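Local coordinates for serine-rich Repeat Adhesion Glycoprotein (Srr1) (Streptococcus agalactiae, PDB 4MBO), which binds fibrinogen as a bacterial surface adhesion glycoprotein, and so probably helps the bacterium attach to its host, at residues L45-S50 with F60-S65; L77-I82 with I102-T107. All blocks are in the same frame, centred on the assembly; numbering follows the deposited sequence. Where two conformers were deposited one is given.

Contact 1: residues L45-S50 with F60-S65; sequences LNFAFS and FTVKLS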
ATOM      1  N   LEU A  45      10.723   3.102  13.021  1.00 15.04           N
ATOM      2  CA  LEU A  45      12.157   2.857  13.054  1.00 14.93           C
ATOM      3  C   LEU A  45      12.882   4.058  13.633  1.00 16.10           C
ATOM      4  O   LEU A  45      12.639   5.201  13.231  1.00 16.90           O
ATOM      5  CB  LEU A  45      12.662   2.646  11.631  1.00 16.19           C
ATOM      6  CG  LEU A  45      14.189   2.576  11.431  1.00 16.42           C
ATOM      7  CD1 LEU A  45      14.766   1.375  12.169  1.00 17.10           C
ATOM      8  CD2 LEU A  45      14.523   2.514   9.949  1.00 18.90           C
ATOM      9  N   ASN A  46      13.795   3.799  14.561  1.00 16.16           N
ATOM     10  CA  ASN A  46      14.647   4.879  14.986  1.00 17.67           C
ATOM     11  C   ASN A  46      16.090   4.415  15.094  1.00 16.27           C
ATOM     12  O   ASN A  46      16.371   3.235  15.365  1.00 16.54           O
ATOM     13  CB  ASN A  46      14.198   5.505  16.280  1.00 22.68           C
ATOM     14  CG  ASN A  46      14.494   4.661  17.461  1.00 25.32           C
ATOM     15  OD1 ASN A  46      13.758   3.748  17.771  1.00 31.23           O
ATOM     16  ND2 ASN A  46      15.576   4.999  18.181  1.00 31.26           N
ATOM     17  N   PHE A  47      17.009   5.333  14.832  1.00 15.76           N
ATOM     18  CA  PHE A  47      18.427   5.041  14.959  1.00 15.37           C
ATOM     19  C   PHE A  47      19.176   6.311  15.297  1.00 16.75           C
ATOM     20  O   PHE A  47      18.682   7.420  15.088  1.00 16.59           O
ATOM     21  CB  PHE A  47      18.992   4.357  13.689  1.00 15.89           C
ATOM     22  CG  PHE A  47      18.848   5.145  12.427  1.00 15.97           C
ATOM     23  CD1 PHE A  47      19.826   6.050  12.045  1.00 18.10           C
ATOM     24  CD2 PHE A  47      17.749   4.943  11.604  1.00 18.96           C
ATOM     25  CE1 PHE A  47      19.687   6.777  10.864  1.00 20.19           C
ATOM     26  CE2 PHE A  47      17.617   5.660  10.428  1.00 19.24           C
ATOM     27  CZ  PHE A  47      18.576   6.571  10.074  1.00 19.35           C
ATOM     28  N   ALA A  48      20.390   6.140  15.819  1.00 15.66           N
ATOM     29  CA  ALA A  48      21.215   7.271  16.171  1.00 15.91           C
ATOM     30  C   ALA A  48      22.656   6.801  16.245  1.00 15.41           C
ATOM     31  O   ALA A  48      22.927   5.605  16.450  1.00 15.47           O
ATOM     32  CB  ALA A  48      20.783   7.834  17.514  1.00 17.23           C
ATOM     33  N   PHE A  49      23.572   7.742  16.094  1.00 16.38           N
ATOM     34  CA  PHE A  49      25.006   7.476  16.200  1.00 16.82           C
ATOM     35  C   PHE A  49      25.778   8.799  16.226  1.00 17.98           C
ATOM     36  O   PHE A  49      25.194   9.876  16.044  1.00 18.70           O
ATOM     37  CB  PHE A  49      25.510   6.622  15.002  1.00 15.89           C
ATOM     38  CG  PHE A  49      25.300   7.260  13.663  1.00 16.68           C
ATOM     39  CD1 PHE A  49      26.234   8.138  13.118  1.00 17.67           C
ATOM     40  CD2 PHE A  49      24.149   6.977  12.928  1.00 16.03           C
ATOM     41  CE1 PHE A  49      26.035   8.733  11.885  1.00 18.87           C
ATOM     42  CE2 PHE A  49      23.940   7.590  11.704  1.00 17.09           C
ATOM     43  CZ  PHE A  49      24.880   8.453  11.177  1.00 18.62           C
ATOM     44  N   SER A  50      27.074   8.692  16.489  1.00 18.23           N
ATOM     45  CA  SER A  50      28.005   9.777  16.371  1.00 19.88           C
ATOM     46  C   SER A  50      29.077   9.396  15.360  1.00 20.81           C
ATOM     47  O   SER A  50      29.367   8.210  15.159  1.00 20.63           O
ATOM     48  CB  SER A  50      28.702  10.056  17.702  1.00 22.04           C
ATOM     49  OG  SER A  50      27.782  10.569  18.627  1.00 24.44           O
ATOM     50  N   PHE A  60      26.291   6.149   4.346  1.00 16.09           N
ATOM     51  CA  PHE A  60      26.070   5.093   5.341  1.00 16.48           C
ATOM     52  C   PHE A  60      24.739   4.479   4.981  1.00 16.50           C
ATOM     53  O   PHE A  60      23.921   5.104   4.292  1.00 15.79           O
ATOM     54  CB  PHE A  60      26.180   5.535   6.809  1.00 17.27           C
ATOM     55  CG  PHE A  60      25.070   6.406   7.288  1.00 17.63           C
ATOM     56  CD1 PHE A  60      23.921   5.846   7.854  1.00 16.98           C
ATOM     57  CD2 PHE A  60      25.155   7.778   7.177  1.00 18.27           C
ATOM     58  CE1 PHE A  60      22.900   6.651   8.316  1.00 18.17           C
ATOM     59  CE2 PHE A  60      24.121   8.585   7.626  1.00 17.62           C
ATOM     60  CZ  PHE A  60      22.984   8.014   8.188  1.00 17.90           C
ATOM     61  N   THR A  61      24.528   3.226   5.404  1.00 16.27           N
ATOM     62  CA  THR A  61      23.378   2.471   4.967  1.00 15.74           C
ATOM     63  C   THR A  61      22.624   1.849   6.121  1.00 14.93           C
ATOM     64  O   THR A  61      23.221   1.129   6.934  1.00 16.64           O
ATOM     65  CB  THR A  61      23.848   1.362   3.993  1.00 18.27           C
ATOM     66  OG1 THR A  61      24.671   1.951   2.956  1.00 19.56           O
ATOM     67  CG2 THR A  61      22.702   0.637   3.340  1.00 19.24           C
ATOM     68  N   VAL A  62      21.320   2.090   6.165  1.00 14.53           N
ATOM     69  CA  VAL A  62      20.420   1.391   7.105  1.00 14.69           C
ATOM     70  C   VAL A  62      19.730   0.286   6.298  1.00 15.22           C
ATOM     71  O   VAL A  62      19.048   0.561   5.318  1.00 15.13           O
ATOM     72  CB  VAL A  62      19.406   2.332   7.733  1.00 16.67           C
ATOM     73  CG1 VAL A  62      18.426   1.578   8.614  1.00 16.80           C
ATOM     74  CG2 VAL A  62      20.117   3.415   8.515  1.00 17.63           C
ATOM     75  N   LYS A  63      19.946  -0.953   6.688  1.00 13.39           N
ATOM     76  CA  LYS A  63      19.407  -2.098   5.954  1.00 14.59           C
ATOM     77  C   LYS A  63      18.103  -2.569   6.557  1.00 13.80           C
ATOM     78  O   LYS A  63      18.028  -2.781   7.753  1.00 15.94           O
ATOM     79  CB  LYS A  63      20.427  -3.213   5.949  1.00 17.06           C
ATOM     80  CG  LYS A  63      21.800  -2.792   5.435  1.00 20.56           C
ATOM     81  CD  LYS A  63      22.751  -3.969   5.623  1.00 26.28           C
ATOM     82  CE  LYS A  63      24.173  -3.647   5.287  1.00 33.97           C
ATOM     83  NZ  LYS A  63      24.918  -4.932   5.422  1.00 37.53           N
ATOM     84  N   LEU A  64      17.073  -2.748   5.729  1.00 12.86           N
ATOM     85  CA  LEU A  64      15.813  -3.293   6.202  1.00 12.89           C
ATOM     86  C   LEU A  64      15.642  -4.714   5.617  1.00 12.94           C
ATOM     87  O   LEU A  64      16.196  -5.070   4.586  1.00 13.42           O
ATOM     88  CB  LEU A  64      14.623  -2.435   5.765  1.00 13.56           C
ATOM     89  CG  LEU A  64      14.705  -0.934   6.028  1.00 13.75           C
ATOM     90  CD1 LEU A  64      13.461  -0.261   5.466  1.00 14.62           C
ATOM     91  CD2 LEU A  64      14.900  -0.679   7.509  1.00 15.70           C
ATOM     92  N   SER A  65      14.886  -5.542   6.315  1.00 13.15           N
ATOM     93  CA  SER A  65      14.529  -6.841   5.806  1.00 12.73           C
ATOM     94  C   SER A  65      13.673  -6.693   4.555  1.00 13.44           C
ATOM     95  O   SER A  65      13.110  -5.619   4.306  1.00 13.47           O
ATOM     96  CB  SER A  65      13.829  -7.650   6.911  1.00 12.85           C
ATOM     97  OG  SER A  65      12.733  -6.957   7.529  1.00 14.31           O
TER

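Contact 2: residues L77-I82 with I102-T107; sequences LKVQDI and ITYTWT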
ATOM      1  N   LEU A  77      10.680   7.879  -2.930  1.00 23.49           N
ATOM      2  CA  LEU A  77      11.923   7.150  -2.586  1.00 23.31           C
ATOM      3  C   LEU A  77      12.752   7.897  -1.543  1.00 22.95           C
ATOM      4  O   LEU A  77      13.441   7.269  -0.727  1.00 22.47           O
ATOM      5  CB  LEU A  77      12.764   6.921  -3.826  1.00 25.55           C
ATOM      6  CG  LEU A  77      12.125   6.024  -4.878  1.00 27.63           C
ATOM      7  CD1 LEU A  77      13.035   5.994  -6.098  1.00 30.88           C
ATOM      8  CD2 LEU A  77      11.842   4.649  -4.341  1.00 27.09           C
ATOM      9  N   LYS A  78      12.691   9.218  -1.561  0.60 23.20           N
ATOM     10  CA  LYS A  78      13.419  10.014  -0.599  0.60 23.77           C
ATOM     11  C   LYS A  78      12.919   9.677   0.796  0.60 22.93           C
ATOM     12  O   LYS A  78      11.806   9.171   0.970  0.60 21.84           O
ATOM     13  CB  LYS A  78      13.178  11.501  -0.876  0.60 26.98           C
ATOM     14  CG  LYS A  78      13.525  11.883  -2.307  0.60 29.28           C
ATOM     15  CD  LYS A  78      14.974  12.272  -2.486  0.60 32.61           C
ATOM     16  CE  LYS A  78      15.144  13.777  -2.331  0.60 35.13           C
ATOM     17  NZ  LYS A  78      14.484  14.518  -3.440  0.60 38.49           N
ATOM     18  N   VAL A  79      13.796   9.859   1.769  1.00 21.51           N
ATOM     19  CA  VAL A  79      13.403   9.791   3.179  1.00 22.34           C
ATOM     20  C   VAL A  79      13.720  11.190   3.736  1.00 23.73           C
ATOM     21  O   VAL A  79      14.238  12.035   3.034  1.00 24.38           O
ATOM     22  CB  VAL A  79      14.091   8.664   3.964  1.00 21.19           C
ATOM     23  CG1 VAL A  79      13.627   7.306   3.445  1.00 23.07           C
ATOM     24  CG2 VAL A  79      15.598   8.798   3.925  1.00 21.05           C
ATOM     25  N   GLN A  80      13.408  11.463   4.998  1.00 25.59           N
ATOM     26  CA  GLN A  80      13.702  12.797   5.507  1.00 27.56           C
ATOM     27  C   GLN A  80      15.185  13.049   5.679  1.00 26.06           C
ATOM     28  O   GLN A  80      15.970  12.129   5.961  1.00 25.43           O
ATOM     29  CB  GLN A  80      12.966  13.074   6.832  1.00 30.89           C
ATOM     30  CG  GLN A  80      11.446  12.928   6.731  1.00 36.22           C
ATOM     31  CD  GLN A  80      10.811  13.867   5.708  1.00 39.01           C
ATOM     32  OE1 GLN A  80      10.121  13.422   4.782  1.00 42.20           O
ATOM     33  NE2 GLN A  80      11.078  15.161   5.838  1.00 39.68           N
ATOM     34  N   ASP A  81      15.551  14.297   5.458  1.00 26.46           N
ATOM     35  CA  ASP A  81      16.901  14.742   5.632  1.00 25.95           C
ATOM     36  C   ASP A  81      17.298  14.592   7.104  1.00 25.69           C
ATOM     37  O   ASP A  81      16.446  14.612   8.021  1.00 25.84           O
ATOM     38  CB  ASP A  81      17.036  16.239   5.284  1.00 28.83           C
ATOM     39  CG  ASP A  81      16.683  16.562   3.831  1.00 32.94           C
ATOM     40  OD1 ASP A  81      16.841  15.685   2.939  1.00 31.80           O
ATOM     41  OD2 ASP A  81      16.284  17.735   3.592  1.00 34.35           O
ATOM     42  N   ILE A  82      18.593  14.484   7.316  1.00 23.58           N
ATOM     43  CA  ILE A  82      19.155  14.504   8.653  1.00 23.22           C
ATOM     44  C   ILE A  82      19.731  15.903   8.858  1.00 23.42           C
ATOM     45  O   ILE A  82      20.567  16.343   8.075  1.00 22.79           O
ATOM     46  CB  ILE A  82      20.230  13.452   8.826  1.00 22.33           C
ATOM     47  CG1 ILE A  82      19.663  12.056   8.564  1.00 21.32           C
ATOM     48  CG2 ILE A  82      20.789  13.514  10.243  1.00 22.97           C
ATOM     49  CD1 ILE A  82      20.653  10.939   8.814  1.00 21.62           C
ATOM     50  N   ILE A 102      18.161   1.902   3.076  1.00 14.04           N
ATOM     51  CA  ILE A 102      18.093   3.348   3.078  1.00 13.96           C
ATOM     52  C   ILE A 102      19.546   3.859   3.058  1.00 15.68           C
ATOM     53  O   ILE A 102      20.333   3.575   3.960  1.00 16.07           O
ATOM     54  CB  ILE A 102      17.389   3.912   4.298  1.00 15.02           C
ATOM     55  CG1 ILE A 102      16.044   3.192   4.548  1.00 16.07           C
ATOM     56  CG2 ILE A 102      17.223   5.404   4.118  1.00 16.64           C
ATOM     57  CD1 ILE A 102      15.481   3.411   5.915  1.00 17.10           C
ATOM     58  N   THR A 103      19.908   4.575   2.014  1.00 15.34           N
ATOM     59  CA  THR A 103      21.244   5.086   1.841  1.00 15.94           C
ATOM     60  C   THR A 103      21.236   6.578   2.070  1.00 16.32           C
ATOM     61  O   THR A 103      20.473   7.329   1.429  1.00 16.68           O
ATOM     62  CB  THR A 103      21.789   4.827   0.427  1.00 17.26           C
ATOM     63  OG1 THR A 103      21.807   3.429   0.176  1.00 17.49           O
ATOM     64  CG2 THR A 103      23.204   5.365   0.224  1.00 17.27           C
ATOM     65  N   TYR A 104      22.079   7.005   3.003  1.00 15.36           N
ATOM     66  CA  TYR A 104      22.270   8.412   3.325  1.00 16.32           C
ATOM     67  C   TYR A 104      23.623   8.881   2.816  1.00 16.64           C
ATOM     68  O   TYR A 104      24.631   8.193   2.953  1.00 17.23           O
ATOM     69  CB  TYR A 104      22.207   8.641   4.829  1.00 16.70           C
ATOM     70  CG  TYR A 104      20.828   8.513   5.410  1.00 16.77           C
ATOM     71  CD1 TYR A 104      19.975   9.613   5.480  1.00 17.39           C
ATOM     72  CD2 TYR A 104      20.395   7.321   5.944  1.00 17.00           C
ATOM     73  CE1 TYR A 104      18.700   9.477   6.040  1.00 18.42           C
ATOM     74  CE2 TYR A 104      19.145   7.176   6.494  1.00 17.83           C
ATOM     75  CZ  TYR A 104      18.310   8.256   6.554  1.00 18.14           C
ATOM     76  OH  TYR A 104      17.072   8.045   7.110  1.00 21.47           O
ATOM     77  N   THR A 105      23.635  10.078   2.227  1.00 16.20           N
ATOM     78  CA  THR A 105      24.841  10.676   1.678  1.00 18.59           C
ATOM     79  C   THR A 105      25.162  11.986   2.392  1.00 19.34           C
ATOM     80  O   THR A 105      24.315  12.892   2.443  1.00 19.81           O
ATOM     81  CB  THR A 105      24.666  10.936   0.181  1.00 19.09           C
ATOM     82  OG1 THR A 105      24.291   9.710  -0.480  1.00 19.33           O
ATOM     83  CG2 THR A 105      25.976  11.482  -0.440  1.00 20.08           C
ATOM     84  N   TRP A 106      26.365  12.073   2.958  1.00 19.35           N
ATOM     85  CA  TRP A 106      26.784  13.254   3.690  1.00 20.39           C
ATOM     86  C   TRP A 106      26.960  14.474   2.774  1.00 21.52           C
ATOM     87  O   TRP A 106      27.499  14.374   1.665  1.00 21.29           O
ATOM     88  CB  TRP A 106      28.095  13.001   4.423  1.00 20.36           C
ATOM     89  CG  TRP A 106      28.007  11.915   5.443  1.00 20.55           C
ATOM     90  CD1 TRP A 106      28.507  10.665   5.339  1.00 21.86           C
ATOM     91  CD2 TRP A 106      27.339  11.982   6.718  1.00 19.98           C
ATOM     92  NE1 TRP A 106      28.185   9.937   6.455  1.00 24.86           N
ATOM     93  CE2 TRP A 106      27.534  10.757   7.349  1.00 23.49           C
ATOM     94  CE3 TRP A 106      26.640  12.994   7.401  1.00 20.18           C
ATOM     95  CZ2 TRP A 106      27.022  10.483   8.642  1.00 19.24           C
ATOM     96  CZ3 TRP A 106      26.130  12.736   8.678  1.00 20.63           C
ATOM     97  CH2 TRP A 106      26.309  11.478   9.274  1.00 20.43           C
ATOM     98  N   THR A 107      26.576  15.626   3.279  1.00 21.95           N
ATOM     99  CA  THR A 107      26.688  16.867   2.518  1.00 23.03           C
ATOM    100  C   THR A 107      28.039  17.572   2.655  1.00 23.56           C
ATOM    101  O   THR A 107      28.888  17.225   3.476  1.00 23.34           O
ATOM    102  CB  THR A 107      25.618  17.854   2.992  1.00 24.80           C
ATOM    103  OG1 THR A 107      25.877  18.170   4.373  1.00 24.25           O
ATOM    104  CG2 THR A 107      24.218  17.317   2.802  1.00 25.19           C
TER
HETATM  105  O   HOH W   1      15.598  10.142   7.470  1.00 25.27           O

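Contact 1: residues L45-S50 with F60-S65
Phe49 and Phe60 both place CG between the backbone N and the carbonyl carbon (chi1 60° for Phe49), and from these positions the two rings reach toward each other tip to tip between the two strands. They meet as a T-shaped (edge-to-face) pair: the edge of Phe49 points at the face of Phe60, with centroids 4.8 Å apart and planes at 76°. The CE2–CZ edge of Phe49 does the touching, with Phe49 CZ 3.6 Å from Phe60 CZ and offset toward the rim of that ring. Phe47 approaches the same phenylalanine differently, its CE1 standing 4.1 Å from Phe60 CE1 at the edge of the Phe60 ring. One face of Phe47 takes Val62 CG2 in a CH-pi contact, the methyl 3.9 Å from the ring centroid and 15° off the normal. At the other end Leu45 CD2 packs against Leu64 CD2 at 4.0 Å. No hydrogen bond joins the segments, and the strand axes, roughly antiparallel, come no nearer than 10.5 Å, so side chains alone bridge them. The backbone of 45-50 instead pairs with strands 20-25 and 116-126. Leu45, Phe47 and Phe49 from one sheet and Phe60 and Val62 from the other point inward, and Leu64 bends its end in; this is part of the hydrophobic core between two facing sheets, the beta-sandwich arrangement of a bacterial Ig domain.

Contact 2: residues L77-I82 with I102-T107
The Tyr104 ring takes Ile82 CD1 over one face, while the carbonyl oxygen of Gln80 and a water lie at its edge, in the ring plane. The methyl sits 4.0 Å from the ring centroid and 26° off the normal, a CH-pi contact displaced toward the CD1–CE1 side of the rim. Ile82 CG1 also reaches the ring, 3.7 Å from Tyr104 CE1, so the end of the isoleucine chain lies across that rim at about a right angle to the tyrosine side chain. Phe60 of the neighbouring strand 59-64 also meets the Tyr104 ring, with nearly parallel planes. Val79 crosses the tyrosine side chain at about a right angle too, and its CG2, which stands between the backbone N and the carbonyl carbon, touches Tyr104 OH at 3.6 Å. The same methyl meets Ile102 CG2 at 3.8 Å, so one valine branch spans two residues of the strand. No direct hydrogen bond crosses between the segments. The water makes the polar link instead, donating to Gln80 O at a short 2.5 Å and bonding to Tyr104 OH at a similarly short 2.6 Å. The backbone of 77-82 is held separately, through Leu77, Val79 and Ile82, by strand 89-95. Thus Val79, ahead of strand 82-83, and Ile82, at its start, pack over strand 101-106. One water bridges the hydroxyl and the Gln80 carbonyl, and probably gives both a polar partner where the ring is set among apolar groups.

Both contacts belong to the bacterial Ig domain, their centres 11 Å apart, and they share one sheet in which strands 59-64 and 101-106 are neighbours. Backbone pairing couples them, with probable hydrogen bonds from Ile102 N to Val62 O at 2.8 Å and from Tyr104 N to Phe60 O at 2.9 Å. Contact 1 joins that sheet to the opposing one, and all six of its touching residues are buried and apolar. Contact 2 stays on the one sheet, packing the stretch that leads into its edge strand 82-83 against strand 101-106; its touching residues range from buried to exposed, and a water and a carbonyl take part in its chemistry. Phe47 CZ packing on Tyr104 OH continues the aromatic core from one contact into the other.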